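Side-chain contacts in pectate lyase 47 (Bacillus sp. TS-47, PDB 1VBL), which probably cleaves pectate by calcium-dependent beta-elimination, as a thermostable secreted enzyme of polysaccharide lyase family 1: residues 200-203 / 204-207; 272-276 / 277-281; 294-298 / 299-303. All coordinates share one frame; numbering follows the deposited sequence.

The three contacts come in series along the chain. Each lies at a short break within one strand: 200-208, 272-280 and 293-303. These strands run parallel, on successive coils of the parallel beta-helix of pectate lyases. Contacts 2 and 3 sit on neighbouring strands, with centres about 5 Å apart. They touch, and Lys-280 NZ forms a salt bridge with Glu-302 OE2. Strand 239-251 lies between contact 1 and contact 2, whose centres are about 10 Å apart. The centres of contacts 1 and 3 are about 14 Å apart. Each break carries an asparagine at the equivalent place, consistent with one repeated turn whose asparagines form the ladder that ties successive coils together. In contact 1 the side chain of Phe-207 is about 12 Å from the bound calcium ion.

Contact 1. Residues 200-203 / 204-207; sequences IWID and HNTF
Asp-203 and His-204 lie side by side and point the same way, with carboxylate and imidazole planes 68° apart. ND1 of His-204 donates to OD2 of Asp-203 over 2.7 Å, with an N-H...O angle of 164°. The oxygen lies in the imidazole plane, but the N-H meets it from above the carboxylate plane, 38° out. Asp-203 has CG anti to the backbone N, which swings the carboxylate round beside the histidine. Arg-161 also reaches OD2 in a salt bridge, and Ser-244 bonds to OD1.

The chain bends here at the break in strand 200-208 of the parallel beta-helix, with His-204 in a left-handed backbone conformation. Asn-205 takes the place of a rung in the asparagine ladder of pectate lyases: its N-H is taken by OD1 of Asn-246 on the next coil, its ND2 bonds to the carbonyl of Ile-160, and its OD1 accepts from the N-H of Ile-163.

Ile-202 faces the interior. It crosses Asn-205 at about a right angle, with CG2 3.4 Å from ND2. The same methyl comes to the edge of the Phe-207 ring, 4.1 Å from CZ. That ring meets Phe-165 and Phe-248, both nearly parallel to it.

Contact 2. Residues 272-276 / 277-281; sequences VTLHH and NYYKN
Asn-277 has its side chain folded back beside its own backbone N (chi1 -65°), and chi2 of -67° turns the amide toward Leu-274 and His-275. Tyr-279 takes a similar first torsion, which sends its ring back toward Leu-274.

ND2 of Asn-277 comes within 3.7 Å of CB of Leu-274. It also lies 3.3 Å from the backbone N of His-275, but two donors cannot bond to each other. Its actual partner is the carbonyl of Ile-243 on the preceding coil, and OD1 accepts from the N-H of Asn-246. This is the asparagine ladder of the pectate lyase beta-helix, at a turn where His-276 has a left-handed backbone conformation.

Leu-274 and Tyr-279 cross at about a right angle. CD2 of the leucine approaches OH of the tyrosine at 3.5 Å, so a methyl meets the hydroxyl end.

On the other side of the chain, the two histidines pair. ND1 of His-275 and ND1 of His-276 are 2.8 Å apart in a hydrogen bond of 157°, and either could be the donor. His-275 ND1 lies in the plane of the His-276 ring, at its edge. NE2 of His-275 bonds to Asp-12, and the His-276 ring stacks on Tyr-245.

The Asn-277 amide keeps its hydrogen bonds for backbone of the preceding coil and meets Leu-274 CB by van der Waals contact. In the histidine pair one ND1 carries the proton and the other accepts it. That bond, with Asp-12 and the Tyr-245 stack, probably fixes the rotation of the rings.

Contact 3. Residues 294-298 / 299-303; sequences VHIYN and NYYEF
The asparagine ladder of the parallel beta-helix continues at the turn in strand 293-303, where Asn-298 has a left-handed backbone conformation and Asn-299 forms the rung. The side chains of Asn-299 and Ile-296 cross at about a right angle, and ND2 of Asn-299 is 3.3 Å from the isoleucine CG2. That methyl also approaches OH of Tyr-301, itself bonded to NE1 of Trp-315, at 3.5 Å. With CG1 of Ile-296 beside the backbone N (chi1 -57°), CG2 is left anti to that N and faces both groups.

Both ends of the amide are used on the preceding coil: ND2 bonds to the carbonyl of Leu-274, and OD1 accepts from the N-H of Asn-277. A leucine here would probably leave the carbonyl of Leu-274 and the N-H of Asn-277, both in buried residues, without their mates.

Beyond the turn, OH of Tyr-300 donates to OE1 of Glu-302 over 2.6 Å. It arrives on the anti side, 16° out of the carboxylate plane.

Tyr-297 stacks on His-275 of strand 272-280, Tyr-301 stacks on Phe-330 of strand 322-332, and helix 402-409 touches Asn-298 through Val-402 and Tyr-300 through Val-406.

Contact 1. Residues 200-203 / 204-207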
loop_
_atom_site.group_PDB
_atom_site.type_symbol
_atom_site.label_atom_id
_atom_site.label_comp_id
_atom_site.label_asym_id
_atom_site.label_seq_id
_atom_site.Cartn_x
_atom_site.Cartn_y
_atom_site.Cartn_z
ATOM N N ILE A 200 -10.754 -6.082 -6.492
ATOM C CA ILE A 200 -10.312 -6.120 -5.106
ATOM C C ILE A 200 -10.810 -4.873 -4.394
ATOM O O ILE A 200 -10.663 -3.765 -4.899
ATOM C CB ILE A 200 -8.771 -6.136 -5.008
ATOM C CG1 ILE A 200 -8.185 -7.177 -5.970
ATOM C CG2 ILE A 200 -8.346 -6.407 -3.570
ATOM C CD1 ILE A 200 -8.618 -8.609 -5.701
ATOM N N TRP A 201 -11.401 -5.059 -3.221
ATOM C CA TRP A 201 -11.903 -3.939 -2.439
ATOM C C TRP A 201 -11.190 -3.918 -1.097
ATOM O O TRP A 201 -11.299 -4.859 -0.314
ATOM C CB TRP A 201 -13.414 -4.075 -2.236
ATOM C CG TRP A 201 -14.054 -2.924 -1.512
ATOM C CD1 TRP A 201 -13.677 -1.607 -1.554
ATOM C CD2 TRP A 201 -15.236 -2.978 -0.708
ATOM N NE1 TRP A 201 -14.557 -0.841 -0.827
ATOM C CE2 TRP A 201 -15.523 -1.656 -0.297
ATOM C CE3 TRP A 201 -16.086 -4.015 -0.295
ATOM C CZ2 TRP A 201 -16.627 -1.343 0.509
ATOM C CZ3 TRP A 201 -17.185 -3.703 0.506
ATOM C CH2 TRP A 201 -17.444 -2.377 0.897
ATOM N N ILE A 202 -10.436 -2.849 -0.857
ATOM C CA ILE A 202 -9.697 -2.658 0.391
ATOM C C ILE A 202 -10.418 -1.509 1.078
ATOM O O ILE A 202 -10.299 -0.363 0.660
ATOM C CB ILE A 202 -8.241 -2.261 0.107
ATOM C CG1 ILE A 202 -7.588 -3.307 -0.811
ATOM C CG2 ILE A 202 -7.479 -2.094 1.419
ATOM C CD1 ILE A 202 -7.646 -4.731 -0.276
ATOM N N ASP A 203 -11.144 -1.810 2.147
ATOM C CA ASP A 203 -11.959 -0.789 2.800
ATOM C C ASP A 203 -11.920 -0.774 4.330
ATOM O O ASP A 203 -11.902 -1.820 4.974
ATOM C CB ASP A 203 -13.402 -0.985 2.305
ATOM C CG ASP A 203 -14.392 -0.056 2.971
ATOM O OD1 ASP A 203 -14.562 1.082 2.488
ATOM O OD2 ASP A 203 -15.002 -0.471 3.978
ATOM N N HIS A 204 -11.921 0.429 4.900
ATOM C CA HIS A 204 -11.900 0.610 6.349
ATOM C C HIS A 204 -10.814 -0.158 7.094
ATOM O O HIS A 204 -11.080 -0.827 8.091
ATOM C CB HIS A 204 -13.270 0.279 6.963
ATOM C CG HIS A 204 -14.269 1.389 6.840
ATOM N ND1 HIS A 204 -15.160 1.482 5.791
ATOM C CD2 HIS A 204 -14.508 2.464 7.630
ATOM C CE1 HIS A 204 -15.903 2.564 5.941
ATOM N NE2 HIS A 204 -15.528 3.178 7.050
ATOM N N ASN A 205 -9.587 -0.057 6.601
ATOM C CA ASN A 205 -8.456 -0.695 7.249
ATOM C C ASN A 205 -7.556 0.443 7.696
ATOM O O ASN A 205 -7.727 1.588 7.274
ATOM C CB ASN A 205 -7.694 -1.591 6.271
ATOM C CG ASN A 205 -8.535 -2.742 5.759
ATOM O OD1 ASN A 205 -8.892 -3.655 6.512
ATOM N ND2 ASN A 205 -8.861 -2.706 4.472
ATOM N N THR A 206 -6.614 0.133 8.572
ATOM C CA THR A 206 -5.673 1.132 9.036
ATOM C C THR A 206 -4.288 0.562 8.775
ATOM O O THR A 206 -4.024 -0.605 9.058
ATOM C CB THR A 206 -5.863 1.442 10.536
ATOM O OG1 THR A 206 -7.105 2.138 10.718
ATOM C CG2 THR A 206 -4.725 2.312 11.053
ATOM N N PHE A 207 -3.420 1.379 8.191
ATOM C CA PHE A 207 -2.061 0.955 7.875
ATOM C C PHE A 207 -1.101 1.864 8.620
ATOM O O PHE A 207 -1.192 3.083 8.512
ATOM C CB PHE A 207 -1.822 1.068 6.369
ATOM C CG PHE A 207 -2.705 0.172 5.545
ATOM C CD1 PHE A 207 -2.285 -1.109 5.192
ATOM C CD2 PHE A 207 -3.965 0.603 5.133
ATOM C CE1 PHE A 207 -3.105 -1.949 4.441
ATOM C CE2 PHE A 207 -4.795 -0.228 4.382
ATOM C CZ PHE A 207 -4.365 -1.506 4.035
#

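Contact 2. Residues 272-276 / 277-281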
loop_
_atom_site.group_PDB
_atom_site.type_symbol
_atom_site.label_atom_id
_atom_site.label_comp_id
_atom_site.label_asym_id
_atom_site.label_seq_id
_atom_site.Cartn_x
_atom_site.Cartn_y
_atom_site.Cartn_z
ATOM N N VAL A 272 -7.717 1.967 -10.854
ATOM C CA VAL A 272 -7.956 1.994 -9.421
ATOM C C VAL A 272 -8.668 3.266 -8.982
ATOM O O VAL A 272 -8.471 4.332 -9.559
ATOM C CB VAL A 272 -6.604 1.920 -8.649
ATOM C CG1 VAL A 272 -6.854 1.803 -7.147
ATOM C CG2 VAL A 272 -5.771 0.748 -9.154
ATOM N N THR A 273 -9.499 3.136 -7.955
ATOM C CA THR A 273 -10.214 4.270 -7.383
ATOM C C THR A 273 -9.819 4.333 -5.918
ATOM O O THR A 273 -9.863 3.320 -5.213
ATOM C CB THR A 273 -11.745 4.093 -7.436
ATOM O OG1 THR A 273 -12.178 4.046 -8.797
ATOM C CG2 THR A 273 -12.441 5.255 -6.731
ATOM N N LEU A 274 -9.418 5.517 -5.470
ATOM C CA LEU A 274 -9.040 5.726 -4.081
ATOM C C LEU A 274 -9.854 6.900 -3.574
ATOM O O LEU A 274 -9.721 8.021 -4.075
ATOM C CB LEU A 274 -7.553 6.061 -3.952
ATOM C CG LEU A 274 -6.550 5.067 -4.536
ATOM C CD1 LEU A 274 -6.297 5.408 -5.995
ATOM C CD2 LEU A 274 -5.242 5.135 -3.747
ATOM N N HIS A 275 -10.708 6.653 -2.591
ATOM C CA HIS A 275 -11.512 7.733 -2.061
ATOM C C HIS A 275 -11.742 7.643 -0.562
ATOM O O HIS A 275 -11.754 6.555 0.025
ATOM C CB HIS A 275 -12.845 7.829 -2.829
ATOM C CG HIS A 275 -13.793 6.691 -2.590
ATOM N ND1 HIS A 275 -14.654 6.653 -1.514
ATOM C CD2 HIS A 275 -14.051 5.577 -3.315
ATOM C CE1 HIS A 275 -15.403 5.568 -1.588
ATOM N NE2 HIS A 275 -15.058 4.897 -2.673
ATOM N N HIS A 276 -11.887 8.813 0.048
ATOM C CA HIS A 276 -12.117 8.940 1.480
ATOM C C HIS A 276 -11.061 8.288 2.358
ATOM O O HIS A 276 -11.358 7.816 3.457
ATOM C CB HIS A 276 -13.501 8.400 1.839
ATOM C CG HIS A 276 -14.619 9.202 1.253
ATOM N ND1 HIS A 276 -15.184 8.911 0.029
ATOM C CD2 HIS A 276 -15.247 10.314 1.702
ATOM C CE1 HIS A 276 -16.112 9.809 -0.250
ATOM N NE2 HIS A 276 -16.170 10.671 0.749
ATOM N N ASN A 277 -9.826 8.267 1.873
ATOM C CA ASN A 277 -8.746 7.690 2.651
ATOM C C ASN A 277 -8.110 8.818 3.443
ATOM O O ASN A 277 -8.119 9.975 3.022
ATOM C CB ASN A 277 -7.713 7.024 1.736
ATOM C CG ASN A 277 -8.287 5.826 1.001
ATOM O OD1 ASN A 277 -8.616 4.807 1.612
ATOM N ND2 ASN A 277 -8.423 5.949 -0.312
ATOM N N TYR A 278 -7.571 8.465 4.599
ATOM C CA TYR A 278 -6.936 9.421 5.488
ATOM C C TYR A 278 -5.426 9.176 5.461
ATOM O O TYR A 278 -4.950 8.176 6.000
ATOM C CB TYR A 278 -7.490 9.204 6.899
ATOM C CG TYR A 278 -7.166 10.251 7.947
ATOM C CD1 TYR A 278 -7.755 10.175 9.209
ATOM C CD2 TYR A 278 -6.271 11.297 7.699
ATOM C CE1 TYR A 278 -7.472 11.105 10.200
ATOM C CE2 TYR A 278 -5.975 12.243 8.695
ATOM C CZ TYR A 278 -6.585 12.133 9.945
ATOM O OH TYR A 278 -6.324 13.040 10.947
ATOM N N TYR A 279 -4.685 10.070 4.806
ATOM C CA TYR A 279 -3.230 9.957 4.747
ATOM C C TYR A 279 -2.695 10.924 5.793
ATOM O O TYR A 279 -2.873 12.138 5.676
ATOM C CB TYR A 279 -2.693 10.343 3.363
ATOM C CG TYR A 279 -3.173 9.439 2.253
ATOM C CD1 TYR A 279 -4.374 9.694 1.594
ATOM C CD2 TYR A 279 -2.439 8.312 1.877
ATOM C CE1 TYR A 279 -4.836 8.856 0.589
ATOM C CE2 TYR A 279 -2.896 7.459 0.873
ATOM C CZ TYR A 279 -4.096 7.740 0.234
ATOM O OH TYR A 279 -4.557 6.921 -0.770
ATOM N N LYS A 280 -2.046 10.383 6.816
ATOM C CA LYS A 280 -1.526 11.205 7.897
ATOM C C LYS A 280 -0.070 10.917 8.221
ATOM O O LYS A 280 0.293 9.809 8.622
ATOM C CB LYS A 280 -2.380 11.009 9.154
ATOM C CG LYS A 280 -1.921 11.827 10.363
ATOM C CD LYS A 280 -2.897 11.672 11.521
ATOM C CE LYS A 280 -2.429 12.426 12.760
ATOM N NZ LYS A 280 -2.254 13.884 12.511
ATOM N N ASN A 281 0.759 11.935 8.043
ATOM C CA ASN A 281 2.173 11.821 8.327
ATOM C C ASN A 281 2.834 10.636 7.629
ATOM O O ASN A 281 3.439 9.768 8.272
ATOM C CB ASN A 281 2.386 11.761 9.846
ATOM C CG ASN A 281 1.893 13.020 10.544
ATOM O OD1 ASN A 281 1.960 14.108 9.977
ATOM N ND2 ASN A 281 1.405 12.881 11.773
#

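Contact 3. Residues 294-298 / 299-303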
loop_
_atom_site.group_PDB
_atom_site.type_symbol
_atom_site.label_atom_id
_atom_site.label_comp_id
_atom_site.label_asym_id
_atom_site.label_seq_id
_atom_site.Cartn_x
_atom_site.Cartn_y
_atom_site.Cartn_z
ATOM N N VAL A 294 -6.674 6.253 -12.887
ATOM C CA VAL A 294 -6.849 6.217 -11.448
ATOM C C VAL A 294 -7.676 7.407 -10.979
ATOM O O VAL A 294 -7.322 8.563 -11.222
ATOM C CB VAL A 294 -5.474 6.222 -10.741
ATOM C CG1 VAL A 294 -5.668 6.226 -9.233
ATOM C CG2 VAL A 294 -4.664 4.989 -11.166
ATOM N N HIS A 295 -8.784 7.100 -10.313
ATOM C CA HIS A 295 -9.698 8.112 -9.797
ATOM C C HIS A 295 -9.360 8.362 -8.330
ATOM O O HIS A 295 -9.456 7.459 -7.493
ATOM C CB HIS A 295 -11.143 7.624 -9.924
ATOM C CG HIS A 295 -12.169 8.702 -9.734
ATOM N ND1 HIS A 295 -13.503 8.429 -9.528
ATOM C CD2 HIS A 295 -12.060 10.051 -9.759
ATOM C CE1 HIS A 295 -14.174 9.563 -9.434
ATOM N NE2 HIS A 295 -13.323 10.563 -9.574
ATOM N N ILE A 296 -8.966 9.594 -8.030
ATOM C CA ILE A 296 -8.583 9.985 -6.679
ATOM C C ILE A 296 -9.521 11.083 -6.200
ATOM O O ILE A 296 -9.443 12.210 -6.685
ATOM C CB ILE A 296 -7.139 10.535 -6.674
ATOM C CG1 ILE A 296 -6.186 9.483 -7.253
ATOM C CG2 ILE A 296 -6.733 10.949 -5.269
ATOM C CD1 ILE A 296 -4.746 9.958 -7.353
ATOM N N TYR A 297 -10.400 10.771 -5.251
ATOM C CA TYR A 297 -11.318 11.795 -4.776
ATOM C C TYR A 297 -11.684 11.731 -3.301
ATOM O O TYR A 297 -11.660 10.669 -2.682
ATOM C CB TYR A 297 -12.592 11.789 -5.640
ATOM C CG TYR A 297 -13.577 10.671 -5.370
ATOM C CD1 TYR A 297 -14.600 10.828 -4.428
ATOM C CD2 TYR A 297 -13.517 9.470 -6.083
ATOM C CE1 TYR A 297 -15.540 9.821 -4.209
ATOM C CE2 TYR A 297 -14.456 8.452 -5.868
ATOM C CZ TYR A 297 -15.464 8.639 -4.929
ATOM O OH TYR A 297 -16.390 7.640 -4.714
ATOM N N ASN A 298 -12.010 12.893 -2.744
ATOM C CA ASN A 298 -12.409 13.001 -1.348
ATOM C C ASN A 298 -11.418 12.406 -0.353
ATOM O O ASN A 298 -11.819 11.856 0.671
ATOM C CB ASN A 298 -13.776 12.343 -1.152
ATOM C CG ASN A 298 -14.917 13.171 -1.717
ATOM O OD1 ASN A 298 -16.043 12.688 -1.832
ATOM N ND2 ASN A 298 -14.637 14.426 -2.064
ATOM N N ASN A 299 -10.128 12.500 -0.653
ATOM C CA ASN A 299 -9.128 11.982 0.269
ATOM C C ASN A 299 -8.635 13.149 1.106
ATOM O O ASN A 299 -8.644 14.292 0.648
ATOM C CB ASN A 299 -7.963 11.354 -0.492
ATOM C CG ASN A 299 -8.373 10.106 -1.241
ATOM O OD1 ASN A 299 -8.661 9.067 -0.637
ATOM N ND2 ASN A 299 -8.422 10.205 -2.565
ATOM N N TYR A 300 -8.228 12.858 2.336
ATOM C CA TYR A 300 -7.720 13.877 3.239
ATOM C C TYR A 300 -6.254 13.564 3.542
ATOM O O TYR A 300 -5.933 12.470 4.013
ATOM C CB TYR A 300 -8.546 13.891 4.529
ATOM C CG TYR A 300 -8.046 14.875 5.569
ATOM C CD1 TYR A 300 -7.796 16.206 5.235
ATOM C CD2 TYR A 300 -7.825 14.473 6.888
ATOM C CE1 TYR A 300 -7.335 17.118 6.188
ATOM C CE2 TYR A 300 -7.361 15.374 7.850
ATOM C CZ TYR A 300 -7.118 16.691 7.494
ATOM O OH TYR A 300 -6.642 17.576 8.433
ATOM N N TYR A 301 -5.375 14.517 3.241
ATOM C CA TYR A 301 -3.935 14.361 3.458
ATOM C C TYR A 301 -3.541 15.361 4.538
ATOM O O TYR A 301 -3.772 16.560 4.394
ATOM C CB TYR A 301 -3.157 14.654 2.168
ATOM C CG TYR A 301 -3.624 13.869 0.960
ATOM C CD1 TYR A 301 -4.785 14.230 0.278
ATOM C CD2 TYR A 301 -2.906 12.763 0.500
ATOM C CE1 TYR A 301 -5.224 13.510 -0.832
ATOM C CE2 TYR A 301 -3.338 12.034 -0.614
ATOM C CZ TYR A 301 -4.498 12.414 -1.269
ATOM O OH TYR A 301 -4.952 11.694 -2.351
ATOM N N GLU A 302 -2.934 14.863 5.609
ATOM C CA GLU A 302 -2.570 15.710 6.738
ATOM C C GLU A 302 -1.127 15.474 7.146
ATOM O O GLU A 302 -0.737 14.347 7.449
ATOM C CB GLU A 302 -3.529 15.395 7.890
ATOM C CG GLU A 302 -3.294 16.125 9.187
ATOM C CD GLU A 302 -4.304 15.700 10.236
ATOM O OE1 GLU A 302 -5.423 16.256 10.263
ATOM O OE2 GLU A 302 -3.986 14.788 11.022
ATOM N N PHE A 303 -0.335 16.544 7.163
ATOM C CA PHE A 303 1.074 16.414 7.503
ATOM C C PHE A 303 1.572 17.432 8.518
ATOM O O PHE A 303 1.197 18.604 8.481
ATOM C CB PHE A 303 1.927 16.521 6.234
ATOM C CG PHE A 303 1.430 15.675 5.092
ATOM C CD1 PHE A 303 0.502 16.182 4.187
ATOM C CD2 PHE A 303 1.880 14.364 4.929
ATOM C CE1 PHE A 303 0.027 15.403 3.131
ATOM C CE2 PHE A 303 1.413 13.576 3.880
ATOM C CZ PHE A 303 0.482 14.097 2.976
#